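Local coordinates for class D beta-lactamase (Fusobacterium nucleatum subsp. polymorphum, PDB 4IED), which probably hydrolyses the beta-lactam ring of penicillin-like antibiotics with water, giving a substituted beta-amino acid and thereby resistance, at residues 101-106 with 194-199; 155-160 with 208-213; 73-78 with 176-181. All coordinates share one frame; numbering follows the deposited sequence.

Interaction 1. Residues 101-106 with 194-199; sequences YAIKVS and HGKTGW
Lys196 NZ donates a hydrogen bond of 2.9 Å to Ser106 OG, and this bond joins the end of helix 99-105 to strand 192-200. Two further acceptors hold the same nitrogen: the backbone O of Thr197, 2.8 Å from Lys196 NZ, and water 1, 2.9 Å from it. The water in turn donates to Ile103 O, so the helix is reached by both a direct and a bridged path. The lysine chain does not run straight to these partners. It leaves the strand with CG opposite the backbone N (chi1 -180°), then bends at chi2 and again at chi4 (80°), and the last bend swings NZ back toward the carbonyl of Thr197. At that bend Lys196 CE lies 3.6 Å from Ile103 O, while CD rests against CG1 of the Ile103 side chain at 3.9 Å. Ser106 is presented by a Schellman motif: its phi is positive, Gln107 N bonds to Ala102 O, and the Ser106 N to Ile103 O bond is weak. Ser106 is the first residue of the S-X-V motif, and Lys196, Thr197 and Gly198 form K-T-G. Ser106 OG also bonds Ser57 OG and, weakly, NZ of carboxylated Lys60. With three acceptors round NZ, the rotation of the amino group should be fixed, and the polar groups of three family motifs, S-X-X-K included, are linked in one network.

Interaction 2. Residues 155-160 with 208-213; sequences MEQVKL and IGWFVG
Gln157 lays its amide oxygen over the six-membered ring of Trp210. The evidence is the even spacing: OE1 is 3.6 Å from CZ3 of Trp210, and no carbon of that ring is further from it than about 4.1 Å. The amide is not stacked flat, since its plane stands 63° from the indole, so the oxygen rather than the whole group meets the face. Behind it, CG of Gln157 approaches the same end of the ring, 3.9 Å from Trp210 CZ3. The opposite face of the indole carries CG2 of Ile208, two residues earlier on the strand. The other branch of the amide turns to Val212, where Gln157 NE2 packs against CG2 at 3.9 Å. A kink in the glutamine accounts for this dual reach: CG lies beside the backbone N, and chi2 of -111° then turns the amide out of line so that it spans the two strand side chains. All these contacts are van der Waals in kind. Ser58 OG, inside the S-X-X-K motif, hydrogen-bonds Gln157 OE1, and Trp210 NE1 donates to the backbone O of Tyr54, just before that motif. Trp210 and Val212, two residues apart, present the same face of the strand to helix 154-165, whose Val158 also touches strands 221-229 and 29-35. A helix packed across the central antiparallel sheet in this way belongs to the serine beta-lactamase and penicillin-binding transpeptidase fold.

Interaction 3. Residues 73-78 with 176-181; sequences VKNVDE and QEQVKD
Gln178 OE1 accepts the backbone N-H of Val76 at 2.8 Å, the one direct hydrogen bond between residues 73-78 and 176-181. The nitrogen stands nearly along the C=O axis, at a C=O...N angle of 169°, while the N-H itself is less straight, with 147° at its hydrogen. The same oxygen comes close to the loop's carbons: Asn75 CB is 3.1 Å from Gln178 OE1, and Val76 CG1 is 3.5 Å from it. Gln178 reaches this far because its chain is extended beyond CG, with chi2 of 176°. The amide's other end is fixed as well. NE2 donates to Glu174 O one turn back on its own helix and to water 2, which lies 3.0 Å from Gln178 NE2 and probably bridges to Lys74 O. Beside the polar contact, Leu68 of helix 62-69 touches both Val76 and Gln178. Arg100 forms salt bridges with Asp77 and Asp181, and so probably offsets the repulsion between two carboxylates whose OD2 atoms, Asp77 to Asp181, are 6.0 Å apart. The loop also holds its own shape: Asn75 OD1 takes Asp77 N at 3.0 Å, and Glu78 N bonds Asn75 O. The accepting helix side chain thus meets an Asx turn superposed on a type I beta turn that runs from Asn75 to Glu78.

From the N terminus the six segments come as 73-78, 101-106, 155-160, 176-181, 194-199 and 208-213. Interaction 3 opens first and closes first, over 97 intervening residues; interaction 1 closes next, over 87, and interaction 2 last, over 47. Each pair crosses and none nests. Interaction 3 stays within the helical part, joining a loop to helix 173-182, whereas interactions 1 and 2 bring helices 99-105 and 154-165 to the sheet. Strands 192-200 and 208-216 are antiparallel neighbours, so interactions 1 and 2 are tied directly, Gly198 O lying 2.8 Å from Trp210 N. Interactions 2 and 3 do not touch; their nearest atoms are about 7 Å apart.

Interaction 1. Residues 101-106 with 194-199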
loop_
_atom_site.group_PDB
_atom_site.type_symbol
_atom_site.label_atom_id
_atom_site.label_comp_id
_atom_site.label_asym_id
_atom_site.label_seq_id
_atom_site.Cartn_x
_atom_site.Cartn_y
_atom_site.Cartn_z
ATOM N N TYR A 101 13.042 -6.057 5.252
ATOM C CA TYR A 101 13.468 -6.463 3.931
ATOM C C TYR A 101 12.313 -6.990 3.163
ATOM O O TYR A 101 12.146 -6.687 1.952
ATOM C CB TYR A 101 14.515 -7.547 4.098
ATOM C CG TYR A 101 14.987 -8.064 2.736
ATOM C CD1 TYR A 101 15.922 -7.406 2.004
ATOM C CD2 TYR A 101 14.490 -9.250 2.240
ATOM C CE1 TYR A 101 16.316 -7.845 0.729
ATOM C CE2 TYR A 101 14.884 -9.712 0.963
ATOM C CZ TYR A 101 15.779 -8.994 0.257
ATOM O OH TYR A 101 16.265 -9.361 -0.980
ATOM N N ALA A 102 11.495 -7.783 3.828
ATOM C CA ALA A 102 10.381 -8.448 3.122
ATOM C C ALA A 102 9.428 -7.430 2.455
ATOM O O ALA A 102 8.984 -7.578 1.302
ATOM C CB ALA A 102 9.633 -9.331 4.015
ATOM N N ILE A 103 9.121 -6.330 3.130
ATOM C CA ILE A 103 8.205 -5.339 2.528
ATOM C C ILE A 103 8.864 -4.610 1.362
ATOM O O ILE A 103 8.211 -4.336 0.351
ATOM C CB ILE A 103 7.555 -4.406 3.558
ATOM C CG1 ILE A 103 6.342 -3.678 2.972
ATOM C CG2 ILE A 103 8.605 -3.343 4.045
ATOM C CD1 ILE A 103 5.485 -2.924 3.994
ATOM N N LYS A 104 10.184 -4.352 1.468
ATOM C CA LYS A 104 10.852 -3.593 0.499
ATOM C C LYS A 104 10.922 -4.309 -0.857
ATOM O O LYS A 104 10.865 -3.681 -1.930
ATOM C CB LYS A 104 12.281 -3.305 0.969
ATOM C CG LYS A 104 12.330 -2.210 2.022
ATOM C CD LYS A 104 13.718 -2.130 2.644
ATOM C CE LYS A 104 13.880 -1.049 3.706
ATOM N NZ LYS A 104 13.976 0.313 3.146
ATOM N N VAL A 105 11.046 -5.638 -0.782
ATOM C CA VAL A 105 11.107 -6.451 -1.977
ATOM C C VAL A 105 9.765 -7.112 -2.365
ATOM O O VAL A 105 9.648 -7.777 -3.381
ATOM C CB VAL A 105 12.178 -7.565 -1.937
ATOM C CG1 VAL A 105 13.527 -6.891 -1.505
ATOM C CG2 VAL A 105 11.867 -8.676 -0.976
ATOM N N SER A 106 8.789 -6.902 -1.509
ATOM C CA SER A 106 7.421 -7.494 -1.658
ATOM C C SER A 106 7.478 -9.018 -1.630
ATOM O O SER A 106 6.950 -9.752 -2.507
ATOM C CB SER A 106 6.780 -6.980 -2.951
ATOM O OG SER A 106 5.338 -6.970 -2.761
ATOM N N HIS A 194 6.977 7.905 1.449
ATOM C CA HIS A 194 6.701 6.540 1.889
ATOM C C HIS A 194 5.648 5.915 0.954
ATOM O O HIS A 194 4.766 6.571 0.404
ATOM C CB HIS A 194 6.072 6.570 3.238
ATOM C CG HIS A 194 6.939 7.127 4.333
ATOM N ND1 HIS A 194 7.170 8.458 4.604
ATOM C CD2 HIS A 194 7.489 6.429 5.346
ATOM C CE1 HIS A 194 7.934 8.530 5.695
ATOM N NE2 HIS A 194 8.071 7.316 6.192
ATOM N N GLY A 195 5.788 4.612 0.727
ATOM C CA GLY A 195 4.716 3.934 -0.052
ATOM C C GLY A 195 4.977 2.482 -0.308
ATOM O O GLY A 195 5.938 1.893 0.250
ATOM N N LYS A 196 3.980 1.872 -0.992
ATOM C CA LYS A 196 4.015 0.455 -1.338
ATOM C C LYS A 196 3.287 0.265 -2.670
ATOM O O LYS A 196 2.193 0.763 -2.849
ATOM C CB LYS A 196 3.351 -0.380 -0.258
ATOM C CG LYS A 196 3.327 -1.870 -0.501
ATOM C CD LYS A 196 4.684 -2.517 -0.317
ATOM C CE LYS A 196 4.791 -3.961 -0.729
ATOM N NZ LYS A 196 4.948 -4.149 -2.152
ATOM N N THR A 197 3.921 -0.541 -3.518
ATOM C CA THR A 197 3.331 -0.918 -4.828
ATOM C C THR A 197 2.630 -2.259 -4.690
ATOM O O THR A 197 2.864 -3.079 -3.770
ATOM C CB THR A 197 4.409 -1.025 -5.883
ATOM O OG1 THR A 197 5.469 -1.871 -5.357
ATOM C CG2 THR A 197 4.978 0.311 -6.272
ATOM N N GLY A 198 1.670 -2.483 -5.569
ATOM C CA GLY A 198 0.975 -3.809 -5.655
ATOM C C GLY A 198 0.395 -4.030 -7.031
ATOM O O GLY A 198 0.252 -3.088 -7.777
ATOM N N TRP A 199 0.171 -5.279 -7.348
ATOM C CA TRP A 199 -0.393 -5.610 -8.654
ATOM C C TRP A 199 -1.341 -6.847 -8.421
ATOM O O TRP A 199 -0.894 -7.964 -8.155
ATOM C CB TRP A 199 0.688 -5.984 -9.673
ATOM C CG TRP A 199 0.213 -6.079 -11.112
ATOM C CD1 TRP A 199 -0.815 -5.405 -11.694
ATOM C CD2 TRP A 199 0.873 -6.802 -12.174
ATOM N NE1 TRP A 199 -0.835 -5.667 -13.064
ATOM C CE2 TRP A 199 0.189 -6.515 -13.373
ATOM C CE3 TRP A 199 1.963 -7.669 -12.204
ATOM C CZ2 TRP A 199 0.552 -7.111 -14.574
ATOM C CZ3 TRP A 199 2.316 -8.250 -13.426
ATOM C CH2 TRP A 199 1.616 -7.935 -14.562
HETATM O O HOH W 1 7.711 -3.395 -2.291
#

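Interaction 2. Residues 155-160 with 208-213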
loop_
_atom_site.group_PDB
_atom_site.type_symbol
_atom_site.label_atom_id
_atom_site.label_comp_id
_atom_site.label_asym_id
_atom_site.label_seq_id
_atom_site.Cartn_x
_atom_site.Cartn_y
_atom_site.Cartn_z
ATOM N N MET A 155 -9.941 5.702 -2.065
ATOM C CA MET A 155 -10.340 6.685 -1.035
ATOM C C MET A 155 -10.119 6.064 0.361
ATOM O O MET A 155 -9.637 6.756 1.284
ATOM C CB MET A 155 -11.825 7.093 -1.175
ATOM C CG MET A 155 -12.169 8.339 -0.442
ATOM S SD MET A 155 -11.532 9.803 -1.249
ATOM C CE MET A 155 -12.438 9.950 -2.664
ATOM N N GLU A 156 -10.439 4.809 0.574
ATOM C CA GLU A 156 -10.280 4.139 1.815
ATOM C C GLU A 156 -8.823 4.025 2.142
ATOM O O GLU A 156 -8.454 4.180 3.331
ATOM C CB GLU A 156 -10.982 2.739 1.698
ATOM C CG GLU A 156 -12.483 2.810 1.896
ATOM C CD GLU A 156 -13.186 1.551 1.585
ATOM O OE1 GLU A 156 -12.728 0.617 0.920
ATOM O OE2 GLU A 156 -14.412 1.537 2.025
ATOM N N GLN A 157 -7.976 3.685 1.182
ATOM C CA GLN A 157 -6.517 3.582 1.424
ATOM C C GLN A 157 -6.018 4.953 1.912
ATOM O O GLN A 157 -5.245 5.020 2.898
ATOM C CB GLN A 157 -5.775 3.204 0.186
ATOM C CG GLN A 157 -6.073 1.799 -0.349
ATOM C CD GLN A 157 -4.952 0.825 -0.234
ATOM O OE1 GLN A 157 -4.793 -0.122 -1.153
ATOM N NE2 GLN A 157 -4.172 0.910 0.753
ATOM N N VAL A 158 -6.374 6.042 1.260
ATOM C CA VAL A 158 -5.917 7.386 1.621
ATOM C C VAL A 158 -6.314 7.708 3.041
ATOM O O VAL A 158 -5.531 8.300 3.788
ATOM C CB VAL A 158 -6.438 8.396 0.580
ATOM C CG1 VAL A 158 -6.196 9.832 1.108
ATOM C CG2 VAL A 158 -5.730 8.199 -0.733
ATOM N N LYS A 159 -7.551 7.381 3.427
ATOM C CA LYS A 159 -7.988 7.670 4.806
ATOM C C LYS A 159 -7.119 6.961 5.822
ATOM O O LYS A 159 -6.656 7.554 6.819
ATOM C CB LYS A 159 -9.477 7.364 4.966
ATOM C CG LYS A 159 -10.413 8.314 4.217
ATOM C CD LYS A 159 -11.903 8.168 4.449
ATOM C CE LYS A 159 -12.729 9.081 3.487
ATOM N NZ LYS A 159 -14.223 8.747 3.448
ATOM N N LEU A 160 -6.803 5.691 5.569
ATOM C CA LEU A 160 -5.970 4.931 6.448
ATOM C C LEU A 160 -4.546 5.474 6.528
ATOM O O LEU A 160 -3.903 5.539 7.599
ATOM C CB LEU A 160 -5.893 3.469 6.095
ATOM C CG LEU A 160 -7.045 2.583 6.459
ATOM C CD1 LEU A 160 -6.942 1.264 5.682
ATOM C CD2 LEU A 160 -7.131 2.373 7.932
ATOM N N ILE A 208 -5.057 -4.952 -11.838
ATOM C CA ILE A 208 -5.070 -3.627 -11.223
ATOM C C ILE A 208 -3.702 -3.373 -10.574
ATOM O O ILE A 208 -3.296 -4.041 -9.615
ATOM C CB ILE A 208 -6.159 -3.501 -10.097
ATOM C CG1 ILE A 208 -7.550 -3.843 -10.542
ATOM C CG2 ILE A 208 -6.082 -2.058 -9.488
ATOM C CD1 ILE A 208 -8.121 -2.888 -11.524
ATOM N N GLY A 209 -3.038 -2.320 -11.042
ATOM C CA GLY A 209 -1.802 -1.870 -10.389
ATOM C C GLY A 209 -2.047 -0.772 -9.371
ATOM O O GLY A 209 -2.713 0.183 -9.649
ATOM N N TRP A 210 -1.487 -0.907 -8.211
ATOM C CA TRP A 210 -1.608 0.069 -7.071
ATOM C C TRP A 210 -0.258 0.697 -6.758
ATOM O O TRP A 210 0.776 0.012 -6.795
ATOM C CB TRP A 210 -2.036 -0.657 -5.774
ATOM C CG TRP A 210 -3.444 -1.128 -5.585
ATOM C CD1 TRP A 210 -3.897 -2.400 -5.748
ATOM C CD2 TRP A 210 -4.528 -0.349 -5.053
ATOM N NE1 TRP A 210 -5.237 -2.479 -5.450
ATOM C CE2 TRP A 210 -5.646 -1.221 -4.962
ATOM C CE3 TRP A 210 -4.684 1.032 -4.719
ATOM C CZ2 TRP A 210 -6.844 -0.783 -4.445
ATOM C CZ3 TRP A 210 -5.819 1.463 -4.205
ATOM C CH2 TRP A 210 -6.938 0.559 -4.029
ATOM N N PHE A 211 -0.323 1.953 -6.316
ATOM C CA PHE A 211 0.802 2.583 -5.586
ATOM C C PHE A 211 0.140 3.504 -4.604
ATOM O O PHE A 211 -0.625 4.383 -4.937
ATOM C CB PHE A 211 1.817 3.284 -6.528
ATOM C CG PHE A 211 2.958 3.982 -5.841
ATOM C CD1 PHE A 211 3.666 3.368 -4.841
ATOM C CD2 PHE A 211 3.313 5.248 -6.217
ATOM C CE1 PHE A 211 4.731 4.030 -4.244
ATOM C CE2 PHE A 211 4.381 5.911 -5.606
ATOM C CZ PHE A 211 5.056 5.286 -4.661
ATOM N N VAL A 212 0.417 3.247 -3.315
ATOM C CA VAL A 212 -0.192 4.008 -2.187
ATOM C C VAL A 212 0.903 4.447 -1.237
ATOM O O VAL A 212 1.912 3.818 -1.126
ATOM C CB VAL A 212 -1.312 3.232 -1.448
ATOM C CG1 VAL A 212 -2.287 2.578 -2.461
ATOM C CG2 VAL A 212 -0.758 2.195 -0.533
ATOM N N GLY A 213 0.621 5.569 -0.554
ATOM C CA GLY A 213 1.649 6.062 0.397
ATOM C C GLY A 213 1.310 7.462 0.877
ATOM O O GLY A 213 0.182 7.908 0.871
#

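Interaction 3. Residues 73-78 with 176-181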
loop_
_atom_site.group_PDB
_atom_site.type_symbol
_atom_site.label_atom_id
_atom_site.label_comp_id
_atom_site.label_asym_id
_atom_site.label_seq_id
_atom_site.Cartn_x
_atom_site.Cartn_y
_atom_site.Cartn_z
ATOM N N VAL A 73 6.462 -10.943 15.638
ATOM C CA VAL A 73 7.901 -10.653 15.667
ATOM C C VAL A 73 8.081 -9.600 16.779
ATOM O O VAL A 73 7.146 -8.842 16.989
ATOM C CB VAL A 73 8.427 -10.114 14.343
ATOM C CG1 VAL A 73 8.294 -11.196 13.237
ATOM C CG2 VAL A 73 7.755 -8.866 13.857
ATOM N N LYS A 74 9.295 -9.457 17.278
ATOM C CA LYS A 74 9.621 -8.430 18.242
ATOM C C LYS A 74 9.604 -7.033 17.600
ATOM O O LYS A 74 9.116 -6.066 18.209
ATOM C CB LYS A 74 10.980 -8.749 18.882
ATOM C CG LYS A 74 11.347 -7.721 19.910
ATOM C CD LYS A 74 12.538 -8.120 20.741
ATOM C CE LYS A 74 13.727 -8.568 19.912
ATOM N NZ LYS A 74 14.371 -7.561 19.065
ATOM N N ASN A 75 10.096 -6.955 16.349
ATOM C CA ASN A 75 10.150 -5.720 15.569
ATOM C C ASN A 75 10.443 -6.109 14.118
ATOM O O ASN A 75 10.736 -7.264 13.876
ATOM C CB ASN A 75 11.147 -4.689 16.167
ATOM C CG ASN A 75 12.511 -5.261 16.326
ATOM O OD1 ASN A 75 13.117 -5.802 15.393
ATOM N ND2 ASN A 75 13.014 -5.134 17.636
ATOM N N VAL A 76 10.426 -5.103 13.255
ATOM C CA VAL A 76 10.614 -5.317 11.807
ATOM C C VAL A 76 12.062 -5.710 11.452
ATOM O O VAL A 76 12.342 -6.084 10.318
ATOM C CB VAL A 76 10.208 -4.090 11.023
ATOM C CG1 VAL A 76 8.717 -3.789 11.176
ATOM C CG2 VAL A 76 11.024 -2.865 11.481
ATOM N N ASP A 77 12.984 -5.639 12.430
ATOM C CA ASP A 77 14.362 -6.056 12.183
ATOM C C ASP A 77 14.700 -7.461 12.655
ATOM O O ASP A 77 15.759 -7.961 12.368
ATOM C CB ASP A 77 15.329 -5.000 12.814
ATOM C CG ASP A 77 15.206 -3.716 12.094
ATOM O OD1 ASP A 77 15.776 -3.563 10.998
ATOM O OD2 ASP A 77 14.486 -2.783 12.577
ATOM N N GLU A 78 13.736 -8.128 13.273
ATOM C CA GLU A 78 13.964 -9.504 13.760
ATOM C C GLU A 78 13.835 -10.514 12.653
ATOM O O GLU A 78 12.799 -10.535 11.977
ATOM C CB GLU A 78 12.985 -9.811 14.850
ATOM C CG GLU A 78 13.370 -11.065 15.647
ATOM C CD GLU A 78 12.426 -11.401 16.768
ATOM O OE1 GLU A 78 11.235 -11.566 16.521
ATOM O OE2 GLU A 78 12.907 -11.490 17.938
ATOM N N GLN A 176 3.299 1.656 14.756
ATOM C CA GLN A 176 3.066 2.557 13.646
ATOM C C GLN A 176 4.366 3.158 13.160
ATOM O O GLN A 176 4.610 3.277 11.953
ATOM C CB GLN A 176 2.011 3.620 13.972
ATOM C CG GLN A 176 0.678 3.025 14.320
ATOM C CD GLN A 176 -0.343 4.045 14.734
ATOM O OE1 GLN A 176 -0.629 4.226 16.003
ATOM N NE2 GLN A 176 -0.880 4.748 13.805
ATOM N N GLU A 177 5.235 3.515 14.080
ATOM C CA GLU A 177 6.554 4.123 13.710
ATOM C C GLU A 177 7.390 3.158 12.805
ATOM O O GLU A 177 8.034 3.561 11.865
ATOM C CB GLU A 177 7.366 4.526 14.963
ATOM C CG GLU A 177 8.454 5.552 14.687
ATOM C CD GLU A 177 7.789 6.875 14.125
ATOM O OE1 GLU A 177 6.642 7.261 14.546
ATOM O OE2 GLU A 177 8.492 7.556 13.422
ATOM N N GLN A 178 7.405 1.894 13.193
ATOM C CA GLN A 178 8.098 0.876 12.466
ATOM C C GLN A 178 7.574 0.740 11.070
ATOM O O GLN A 178 8.341 0.684 10.079
ATOM C CB GLN A 178 8.047 -0.441 13.185
ATOM C CG GLN A 178 8.958 -0.574 14.358
ATOM C CD GLN A 178 8.739 -1.870 15.008
ATOM O OE1 GLN A 178 9.125 -2.939 14.545
ATOM N NE2 GLN A 178 7.993 -1.826 16.080
ATOM N N VAL A 179 6.248 0.795 10.935
ATOM C CA VAL A 179 5.697 0.674 9.600
ATOM C C VAL A 179 6.025 1.911 8.739
ATOM O O VAL A 179 6.306 1.819 7.529
ATOM C CB VAL A 179 4.154 0.398 9.669
ATOM C CG1 VAL A 179 3.545 0.428 8.235
ATOM C CG2 VAL A 179 3.909 -0.956 10.317
ATOM N N LYS A 180 6.031 3.086 9.346
ATOM C CA LYS A 180 6.515 4.262 8.649
ATOM C C LYS A 180 7.976 4.089 8.250
ATOM O O LYS A 180 8.325 4.376 7.084
ATOM C CB LYS A 180 6.423 5.499 9.569
ATOM C CG LYS A 180 4.969 5.861 9.979
ATOM C CD LYS A 180 4.970 7.178 10.779
ATOM C CE LYS A 180 5.240 8.365 9.840
ATOM N NZ LYS A 180 5.270 9.659 10.581
ATOM N N ASP A 181 8.828 3.605 9.130
ATOM C CA ASP A 181 10.229 3.535 8.812
ATOM C C ASP A 181 10.514 2.568 7.643
ATOM O O ASP A 181 11.323 2.840 6.768
ATOM C CB ASP A 181 10.991 3.099 10.017
ATOM C CG ASP A 181 12.473 3.413 9.912
ATOM O OD1 ASP A 181 12.851 4.623 9.991
ATOM O OD2 ASP A 181 13.303 2.465 9.823
HETATM O O HOH W 2 7.051 -3.914 17.993
#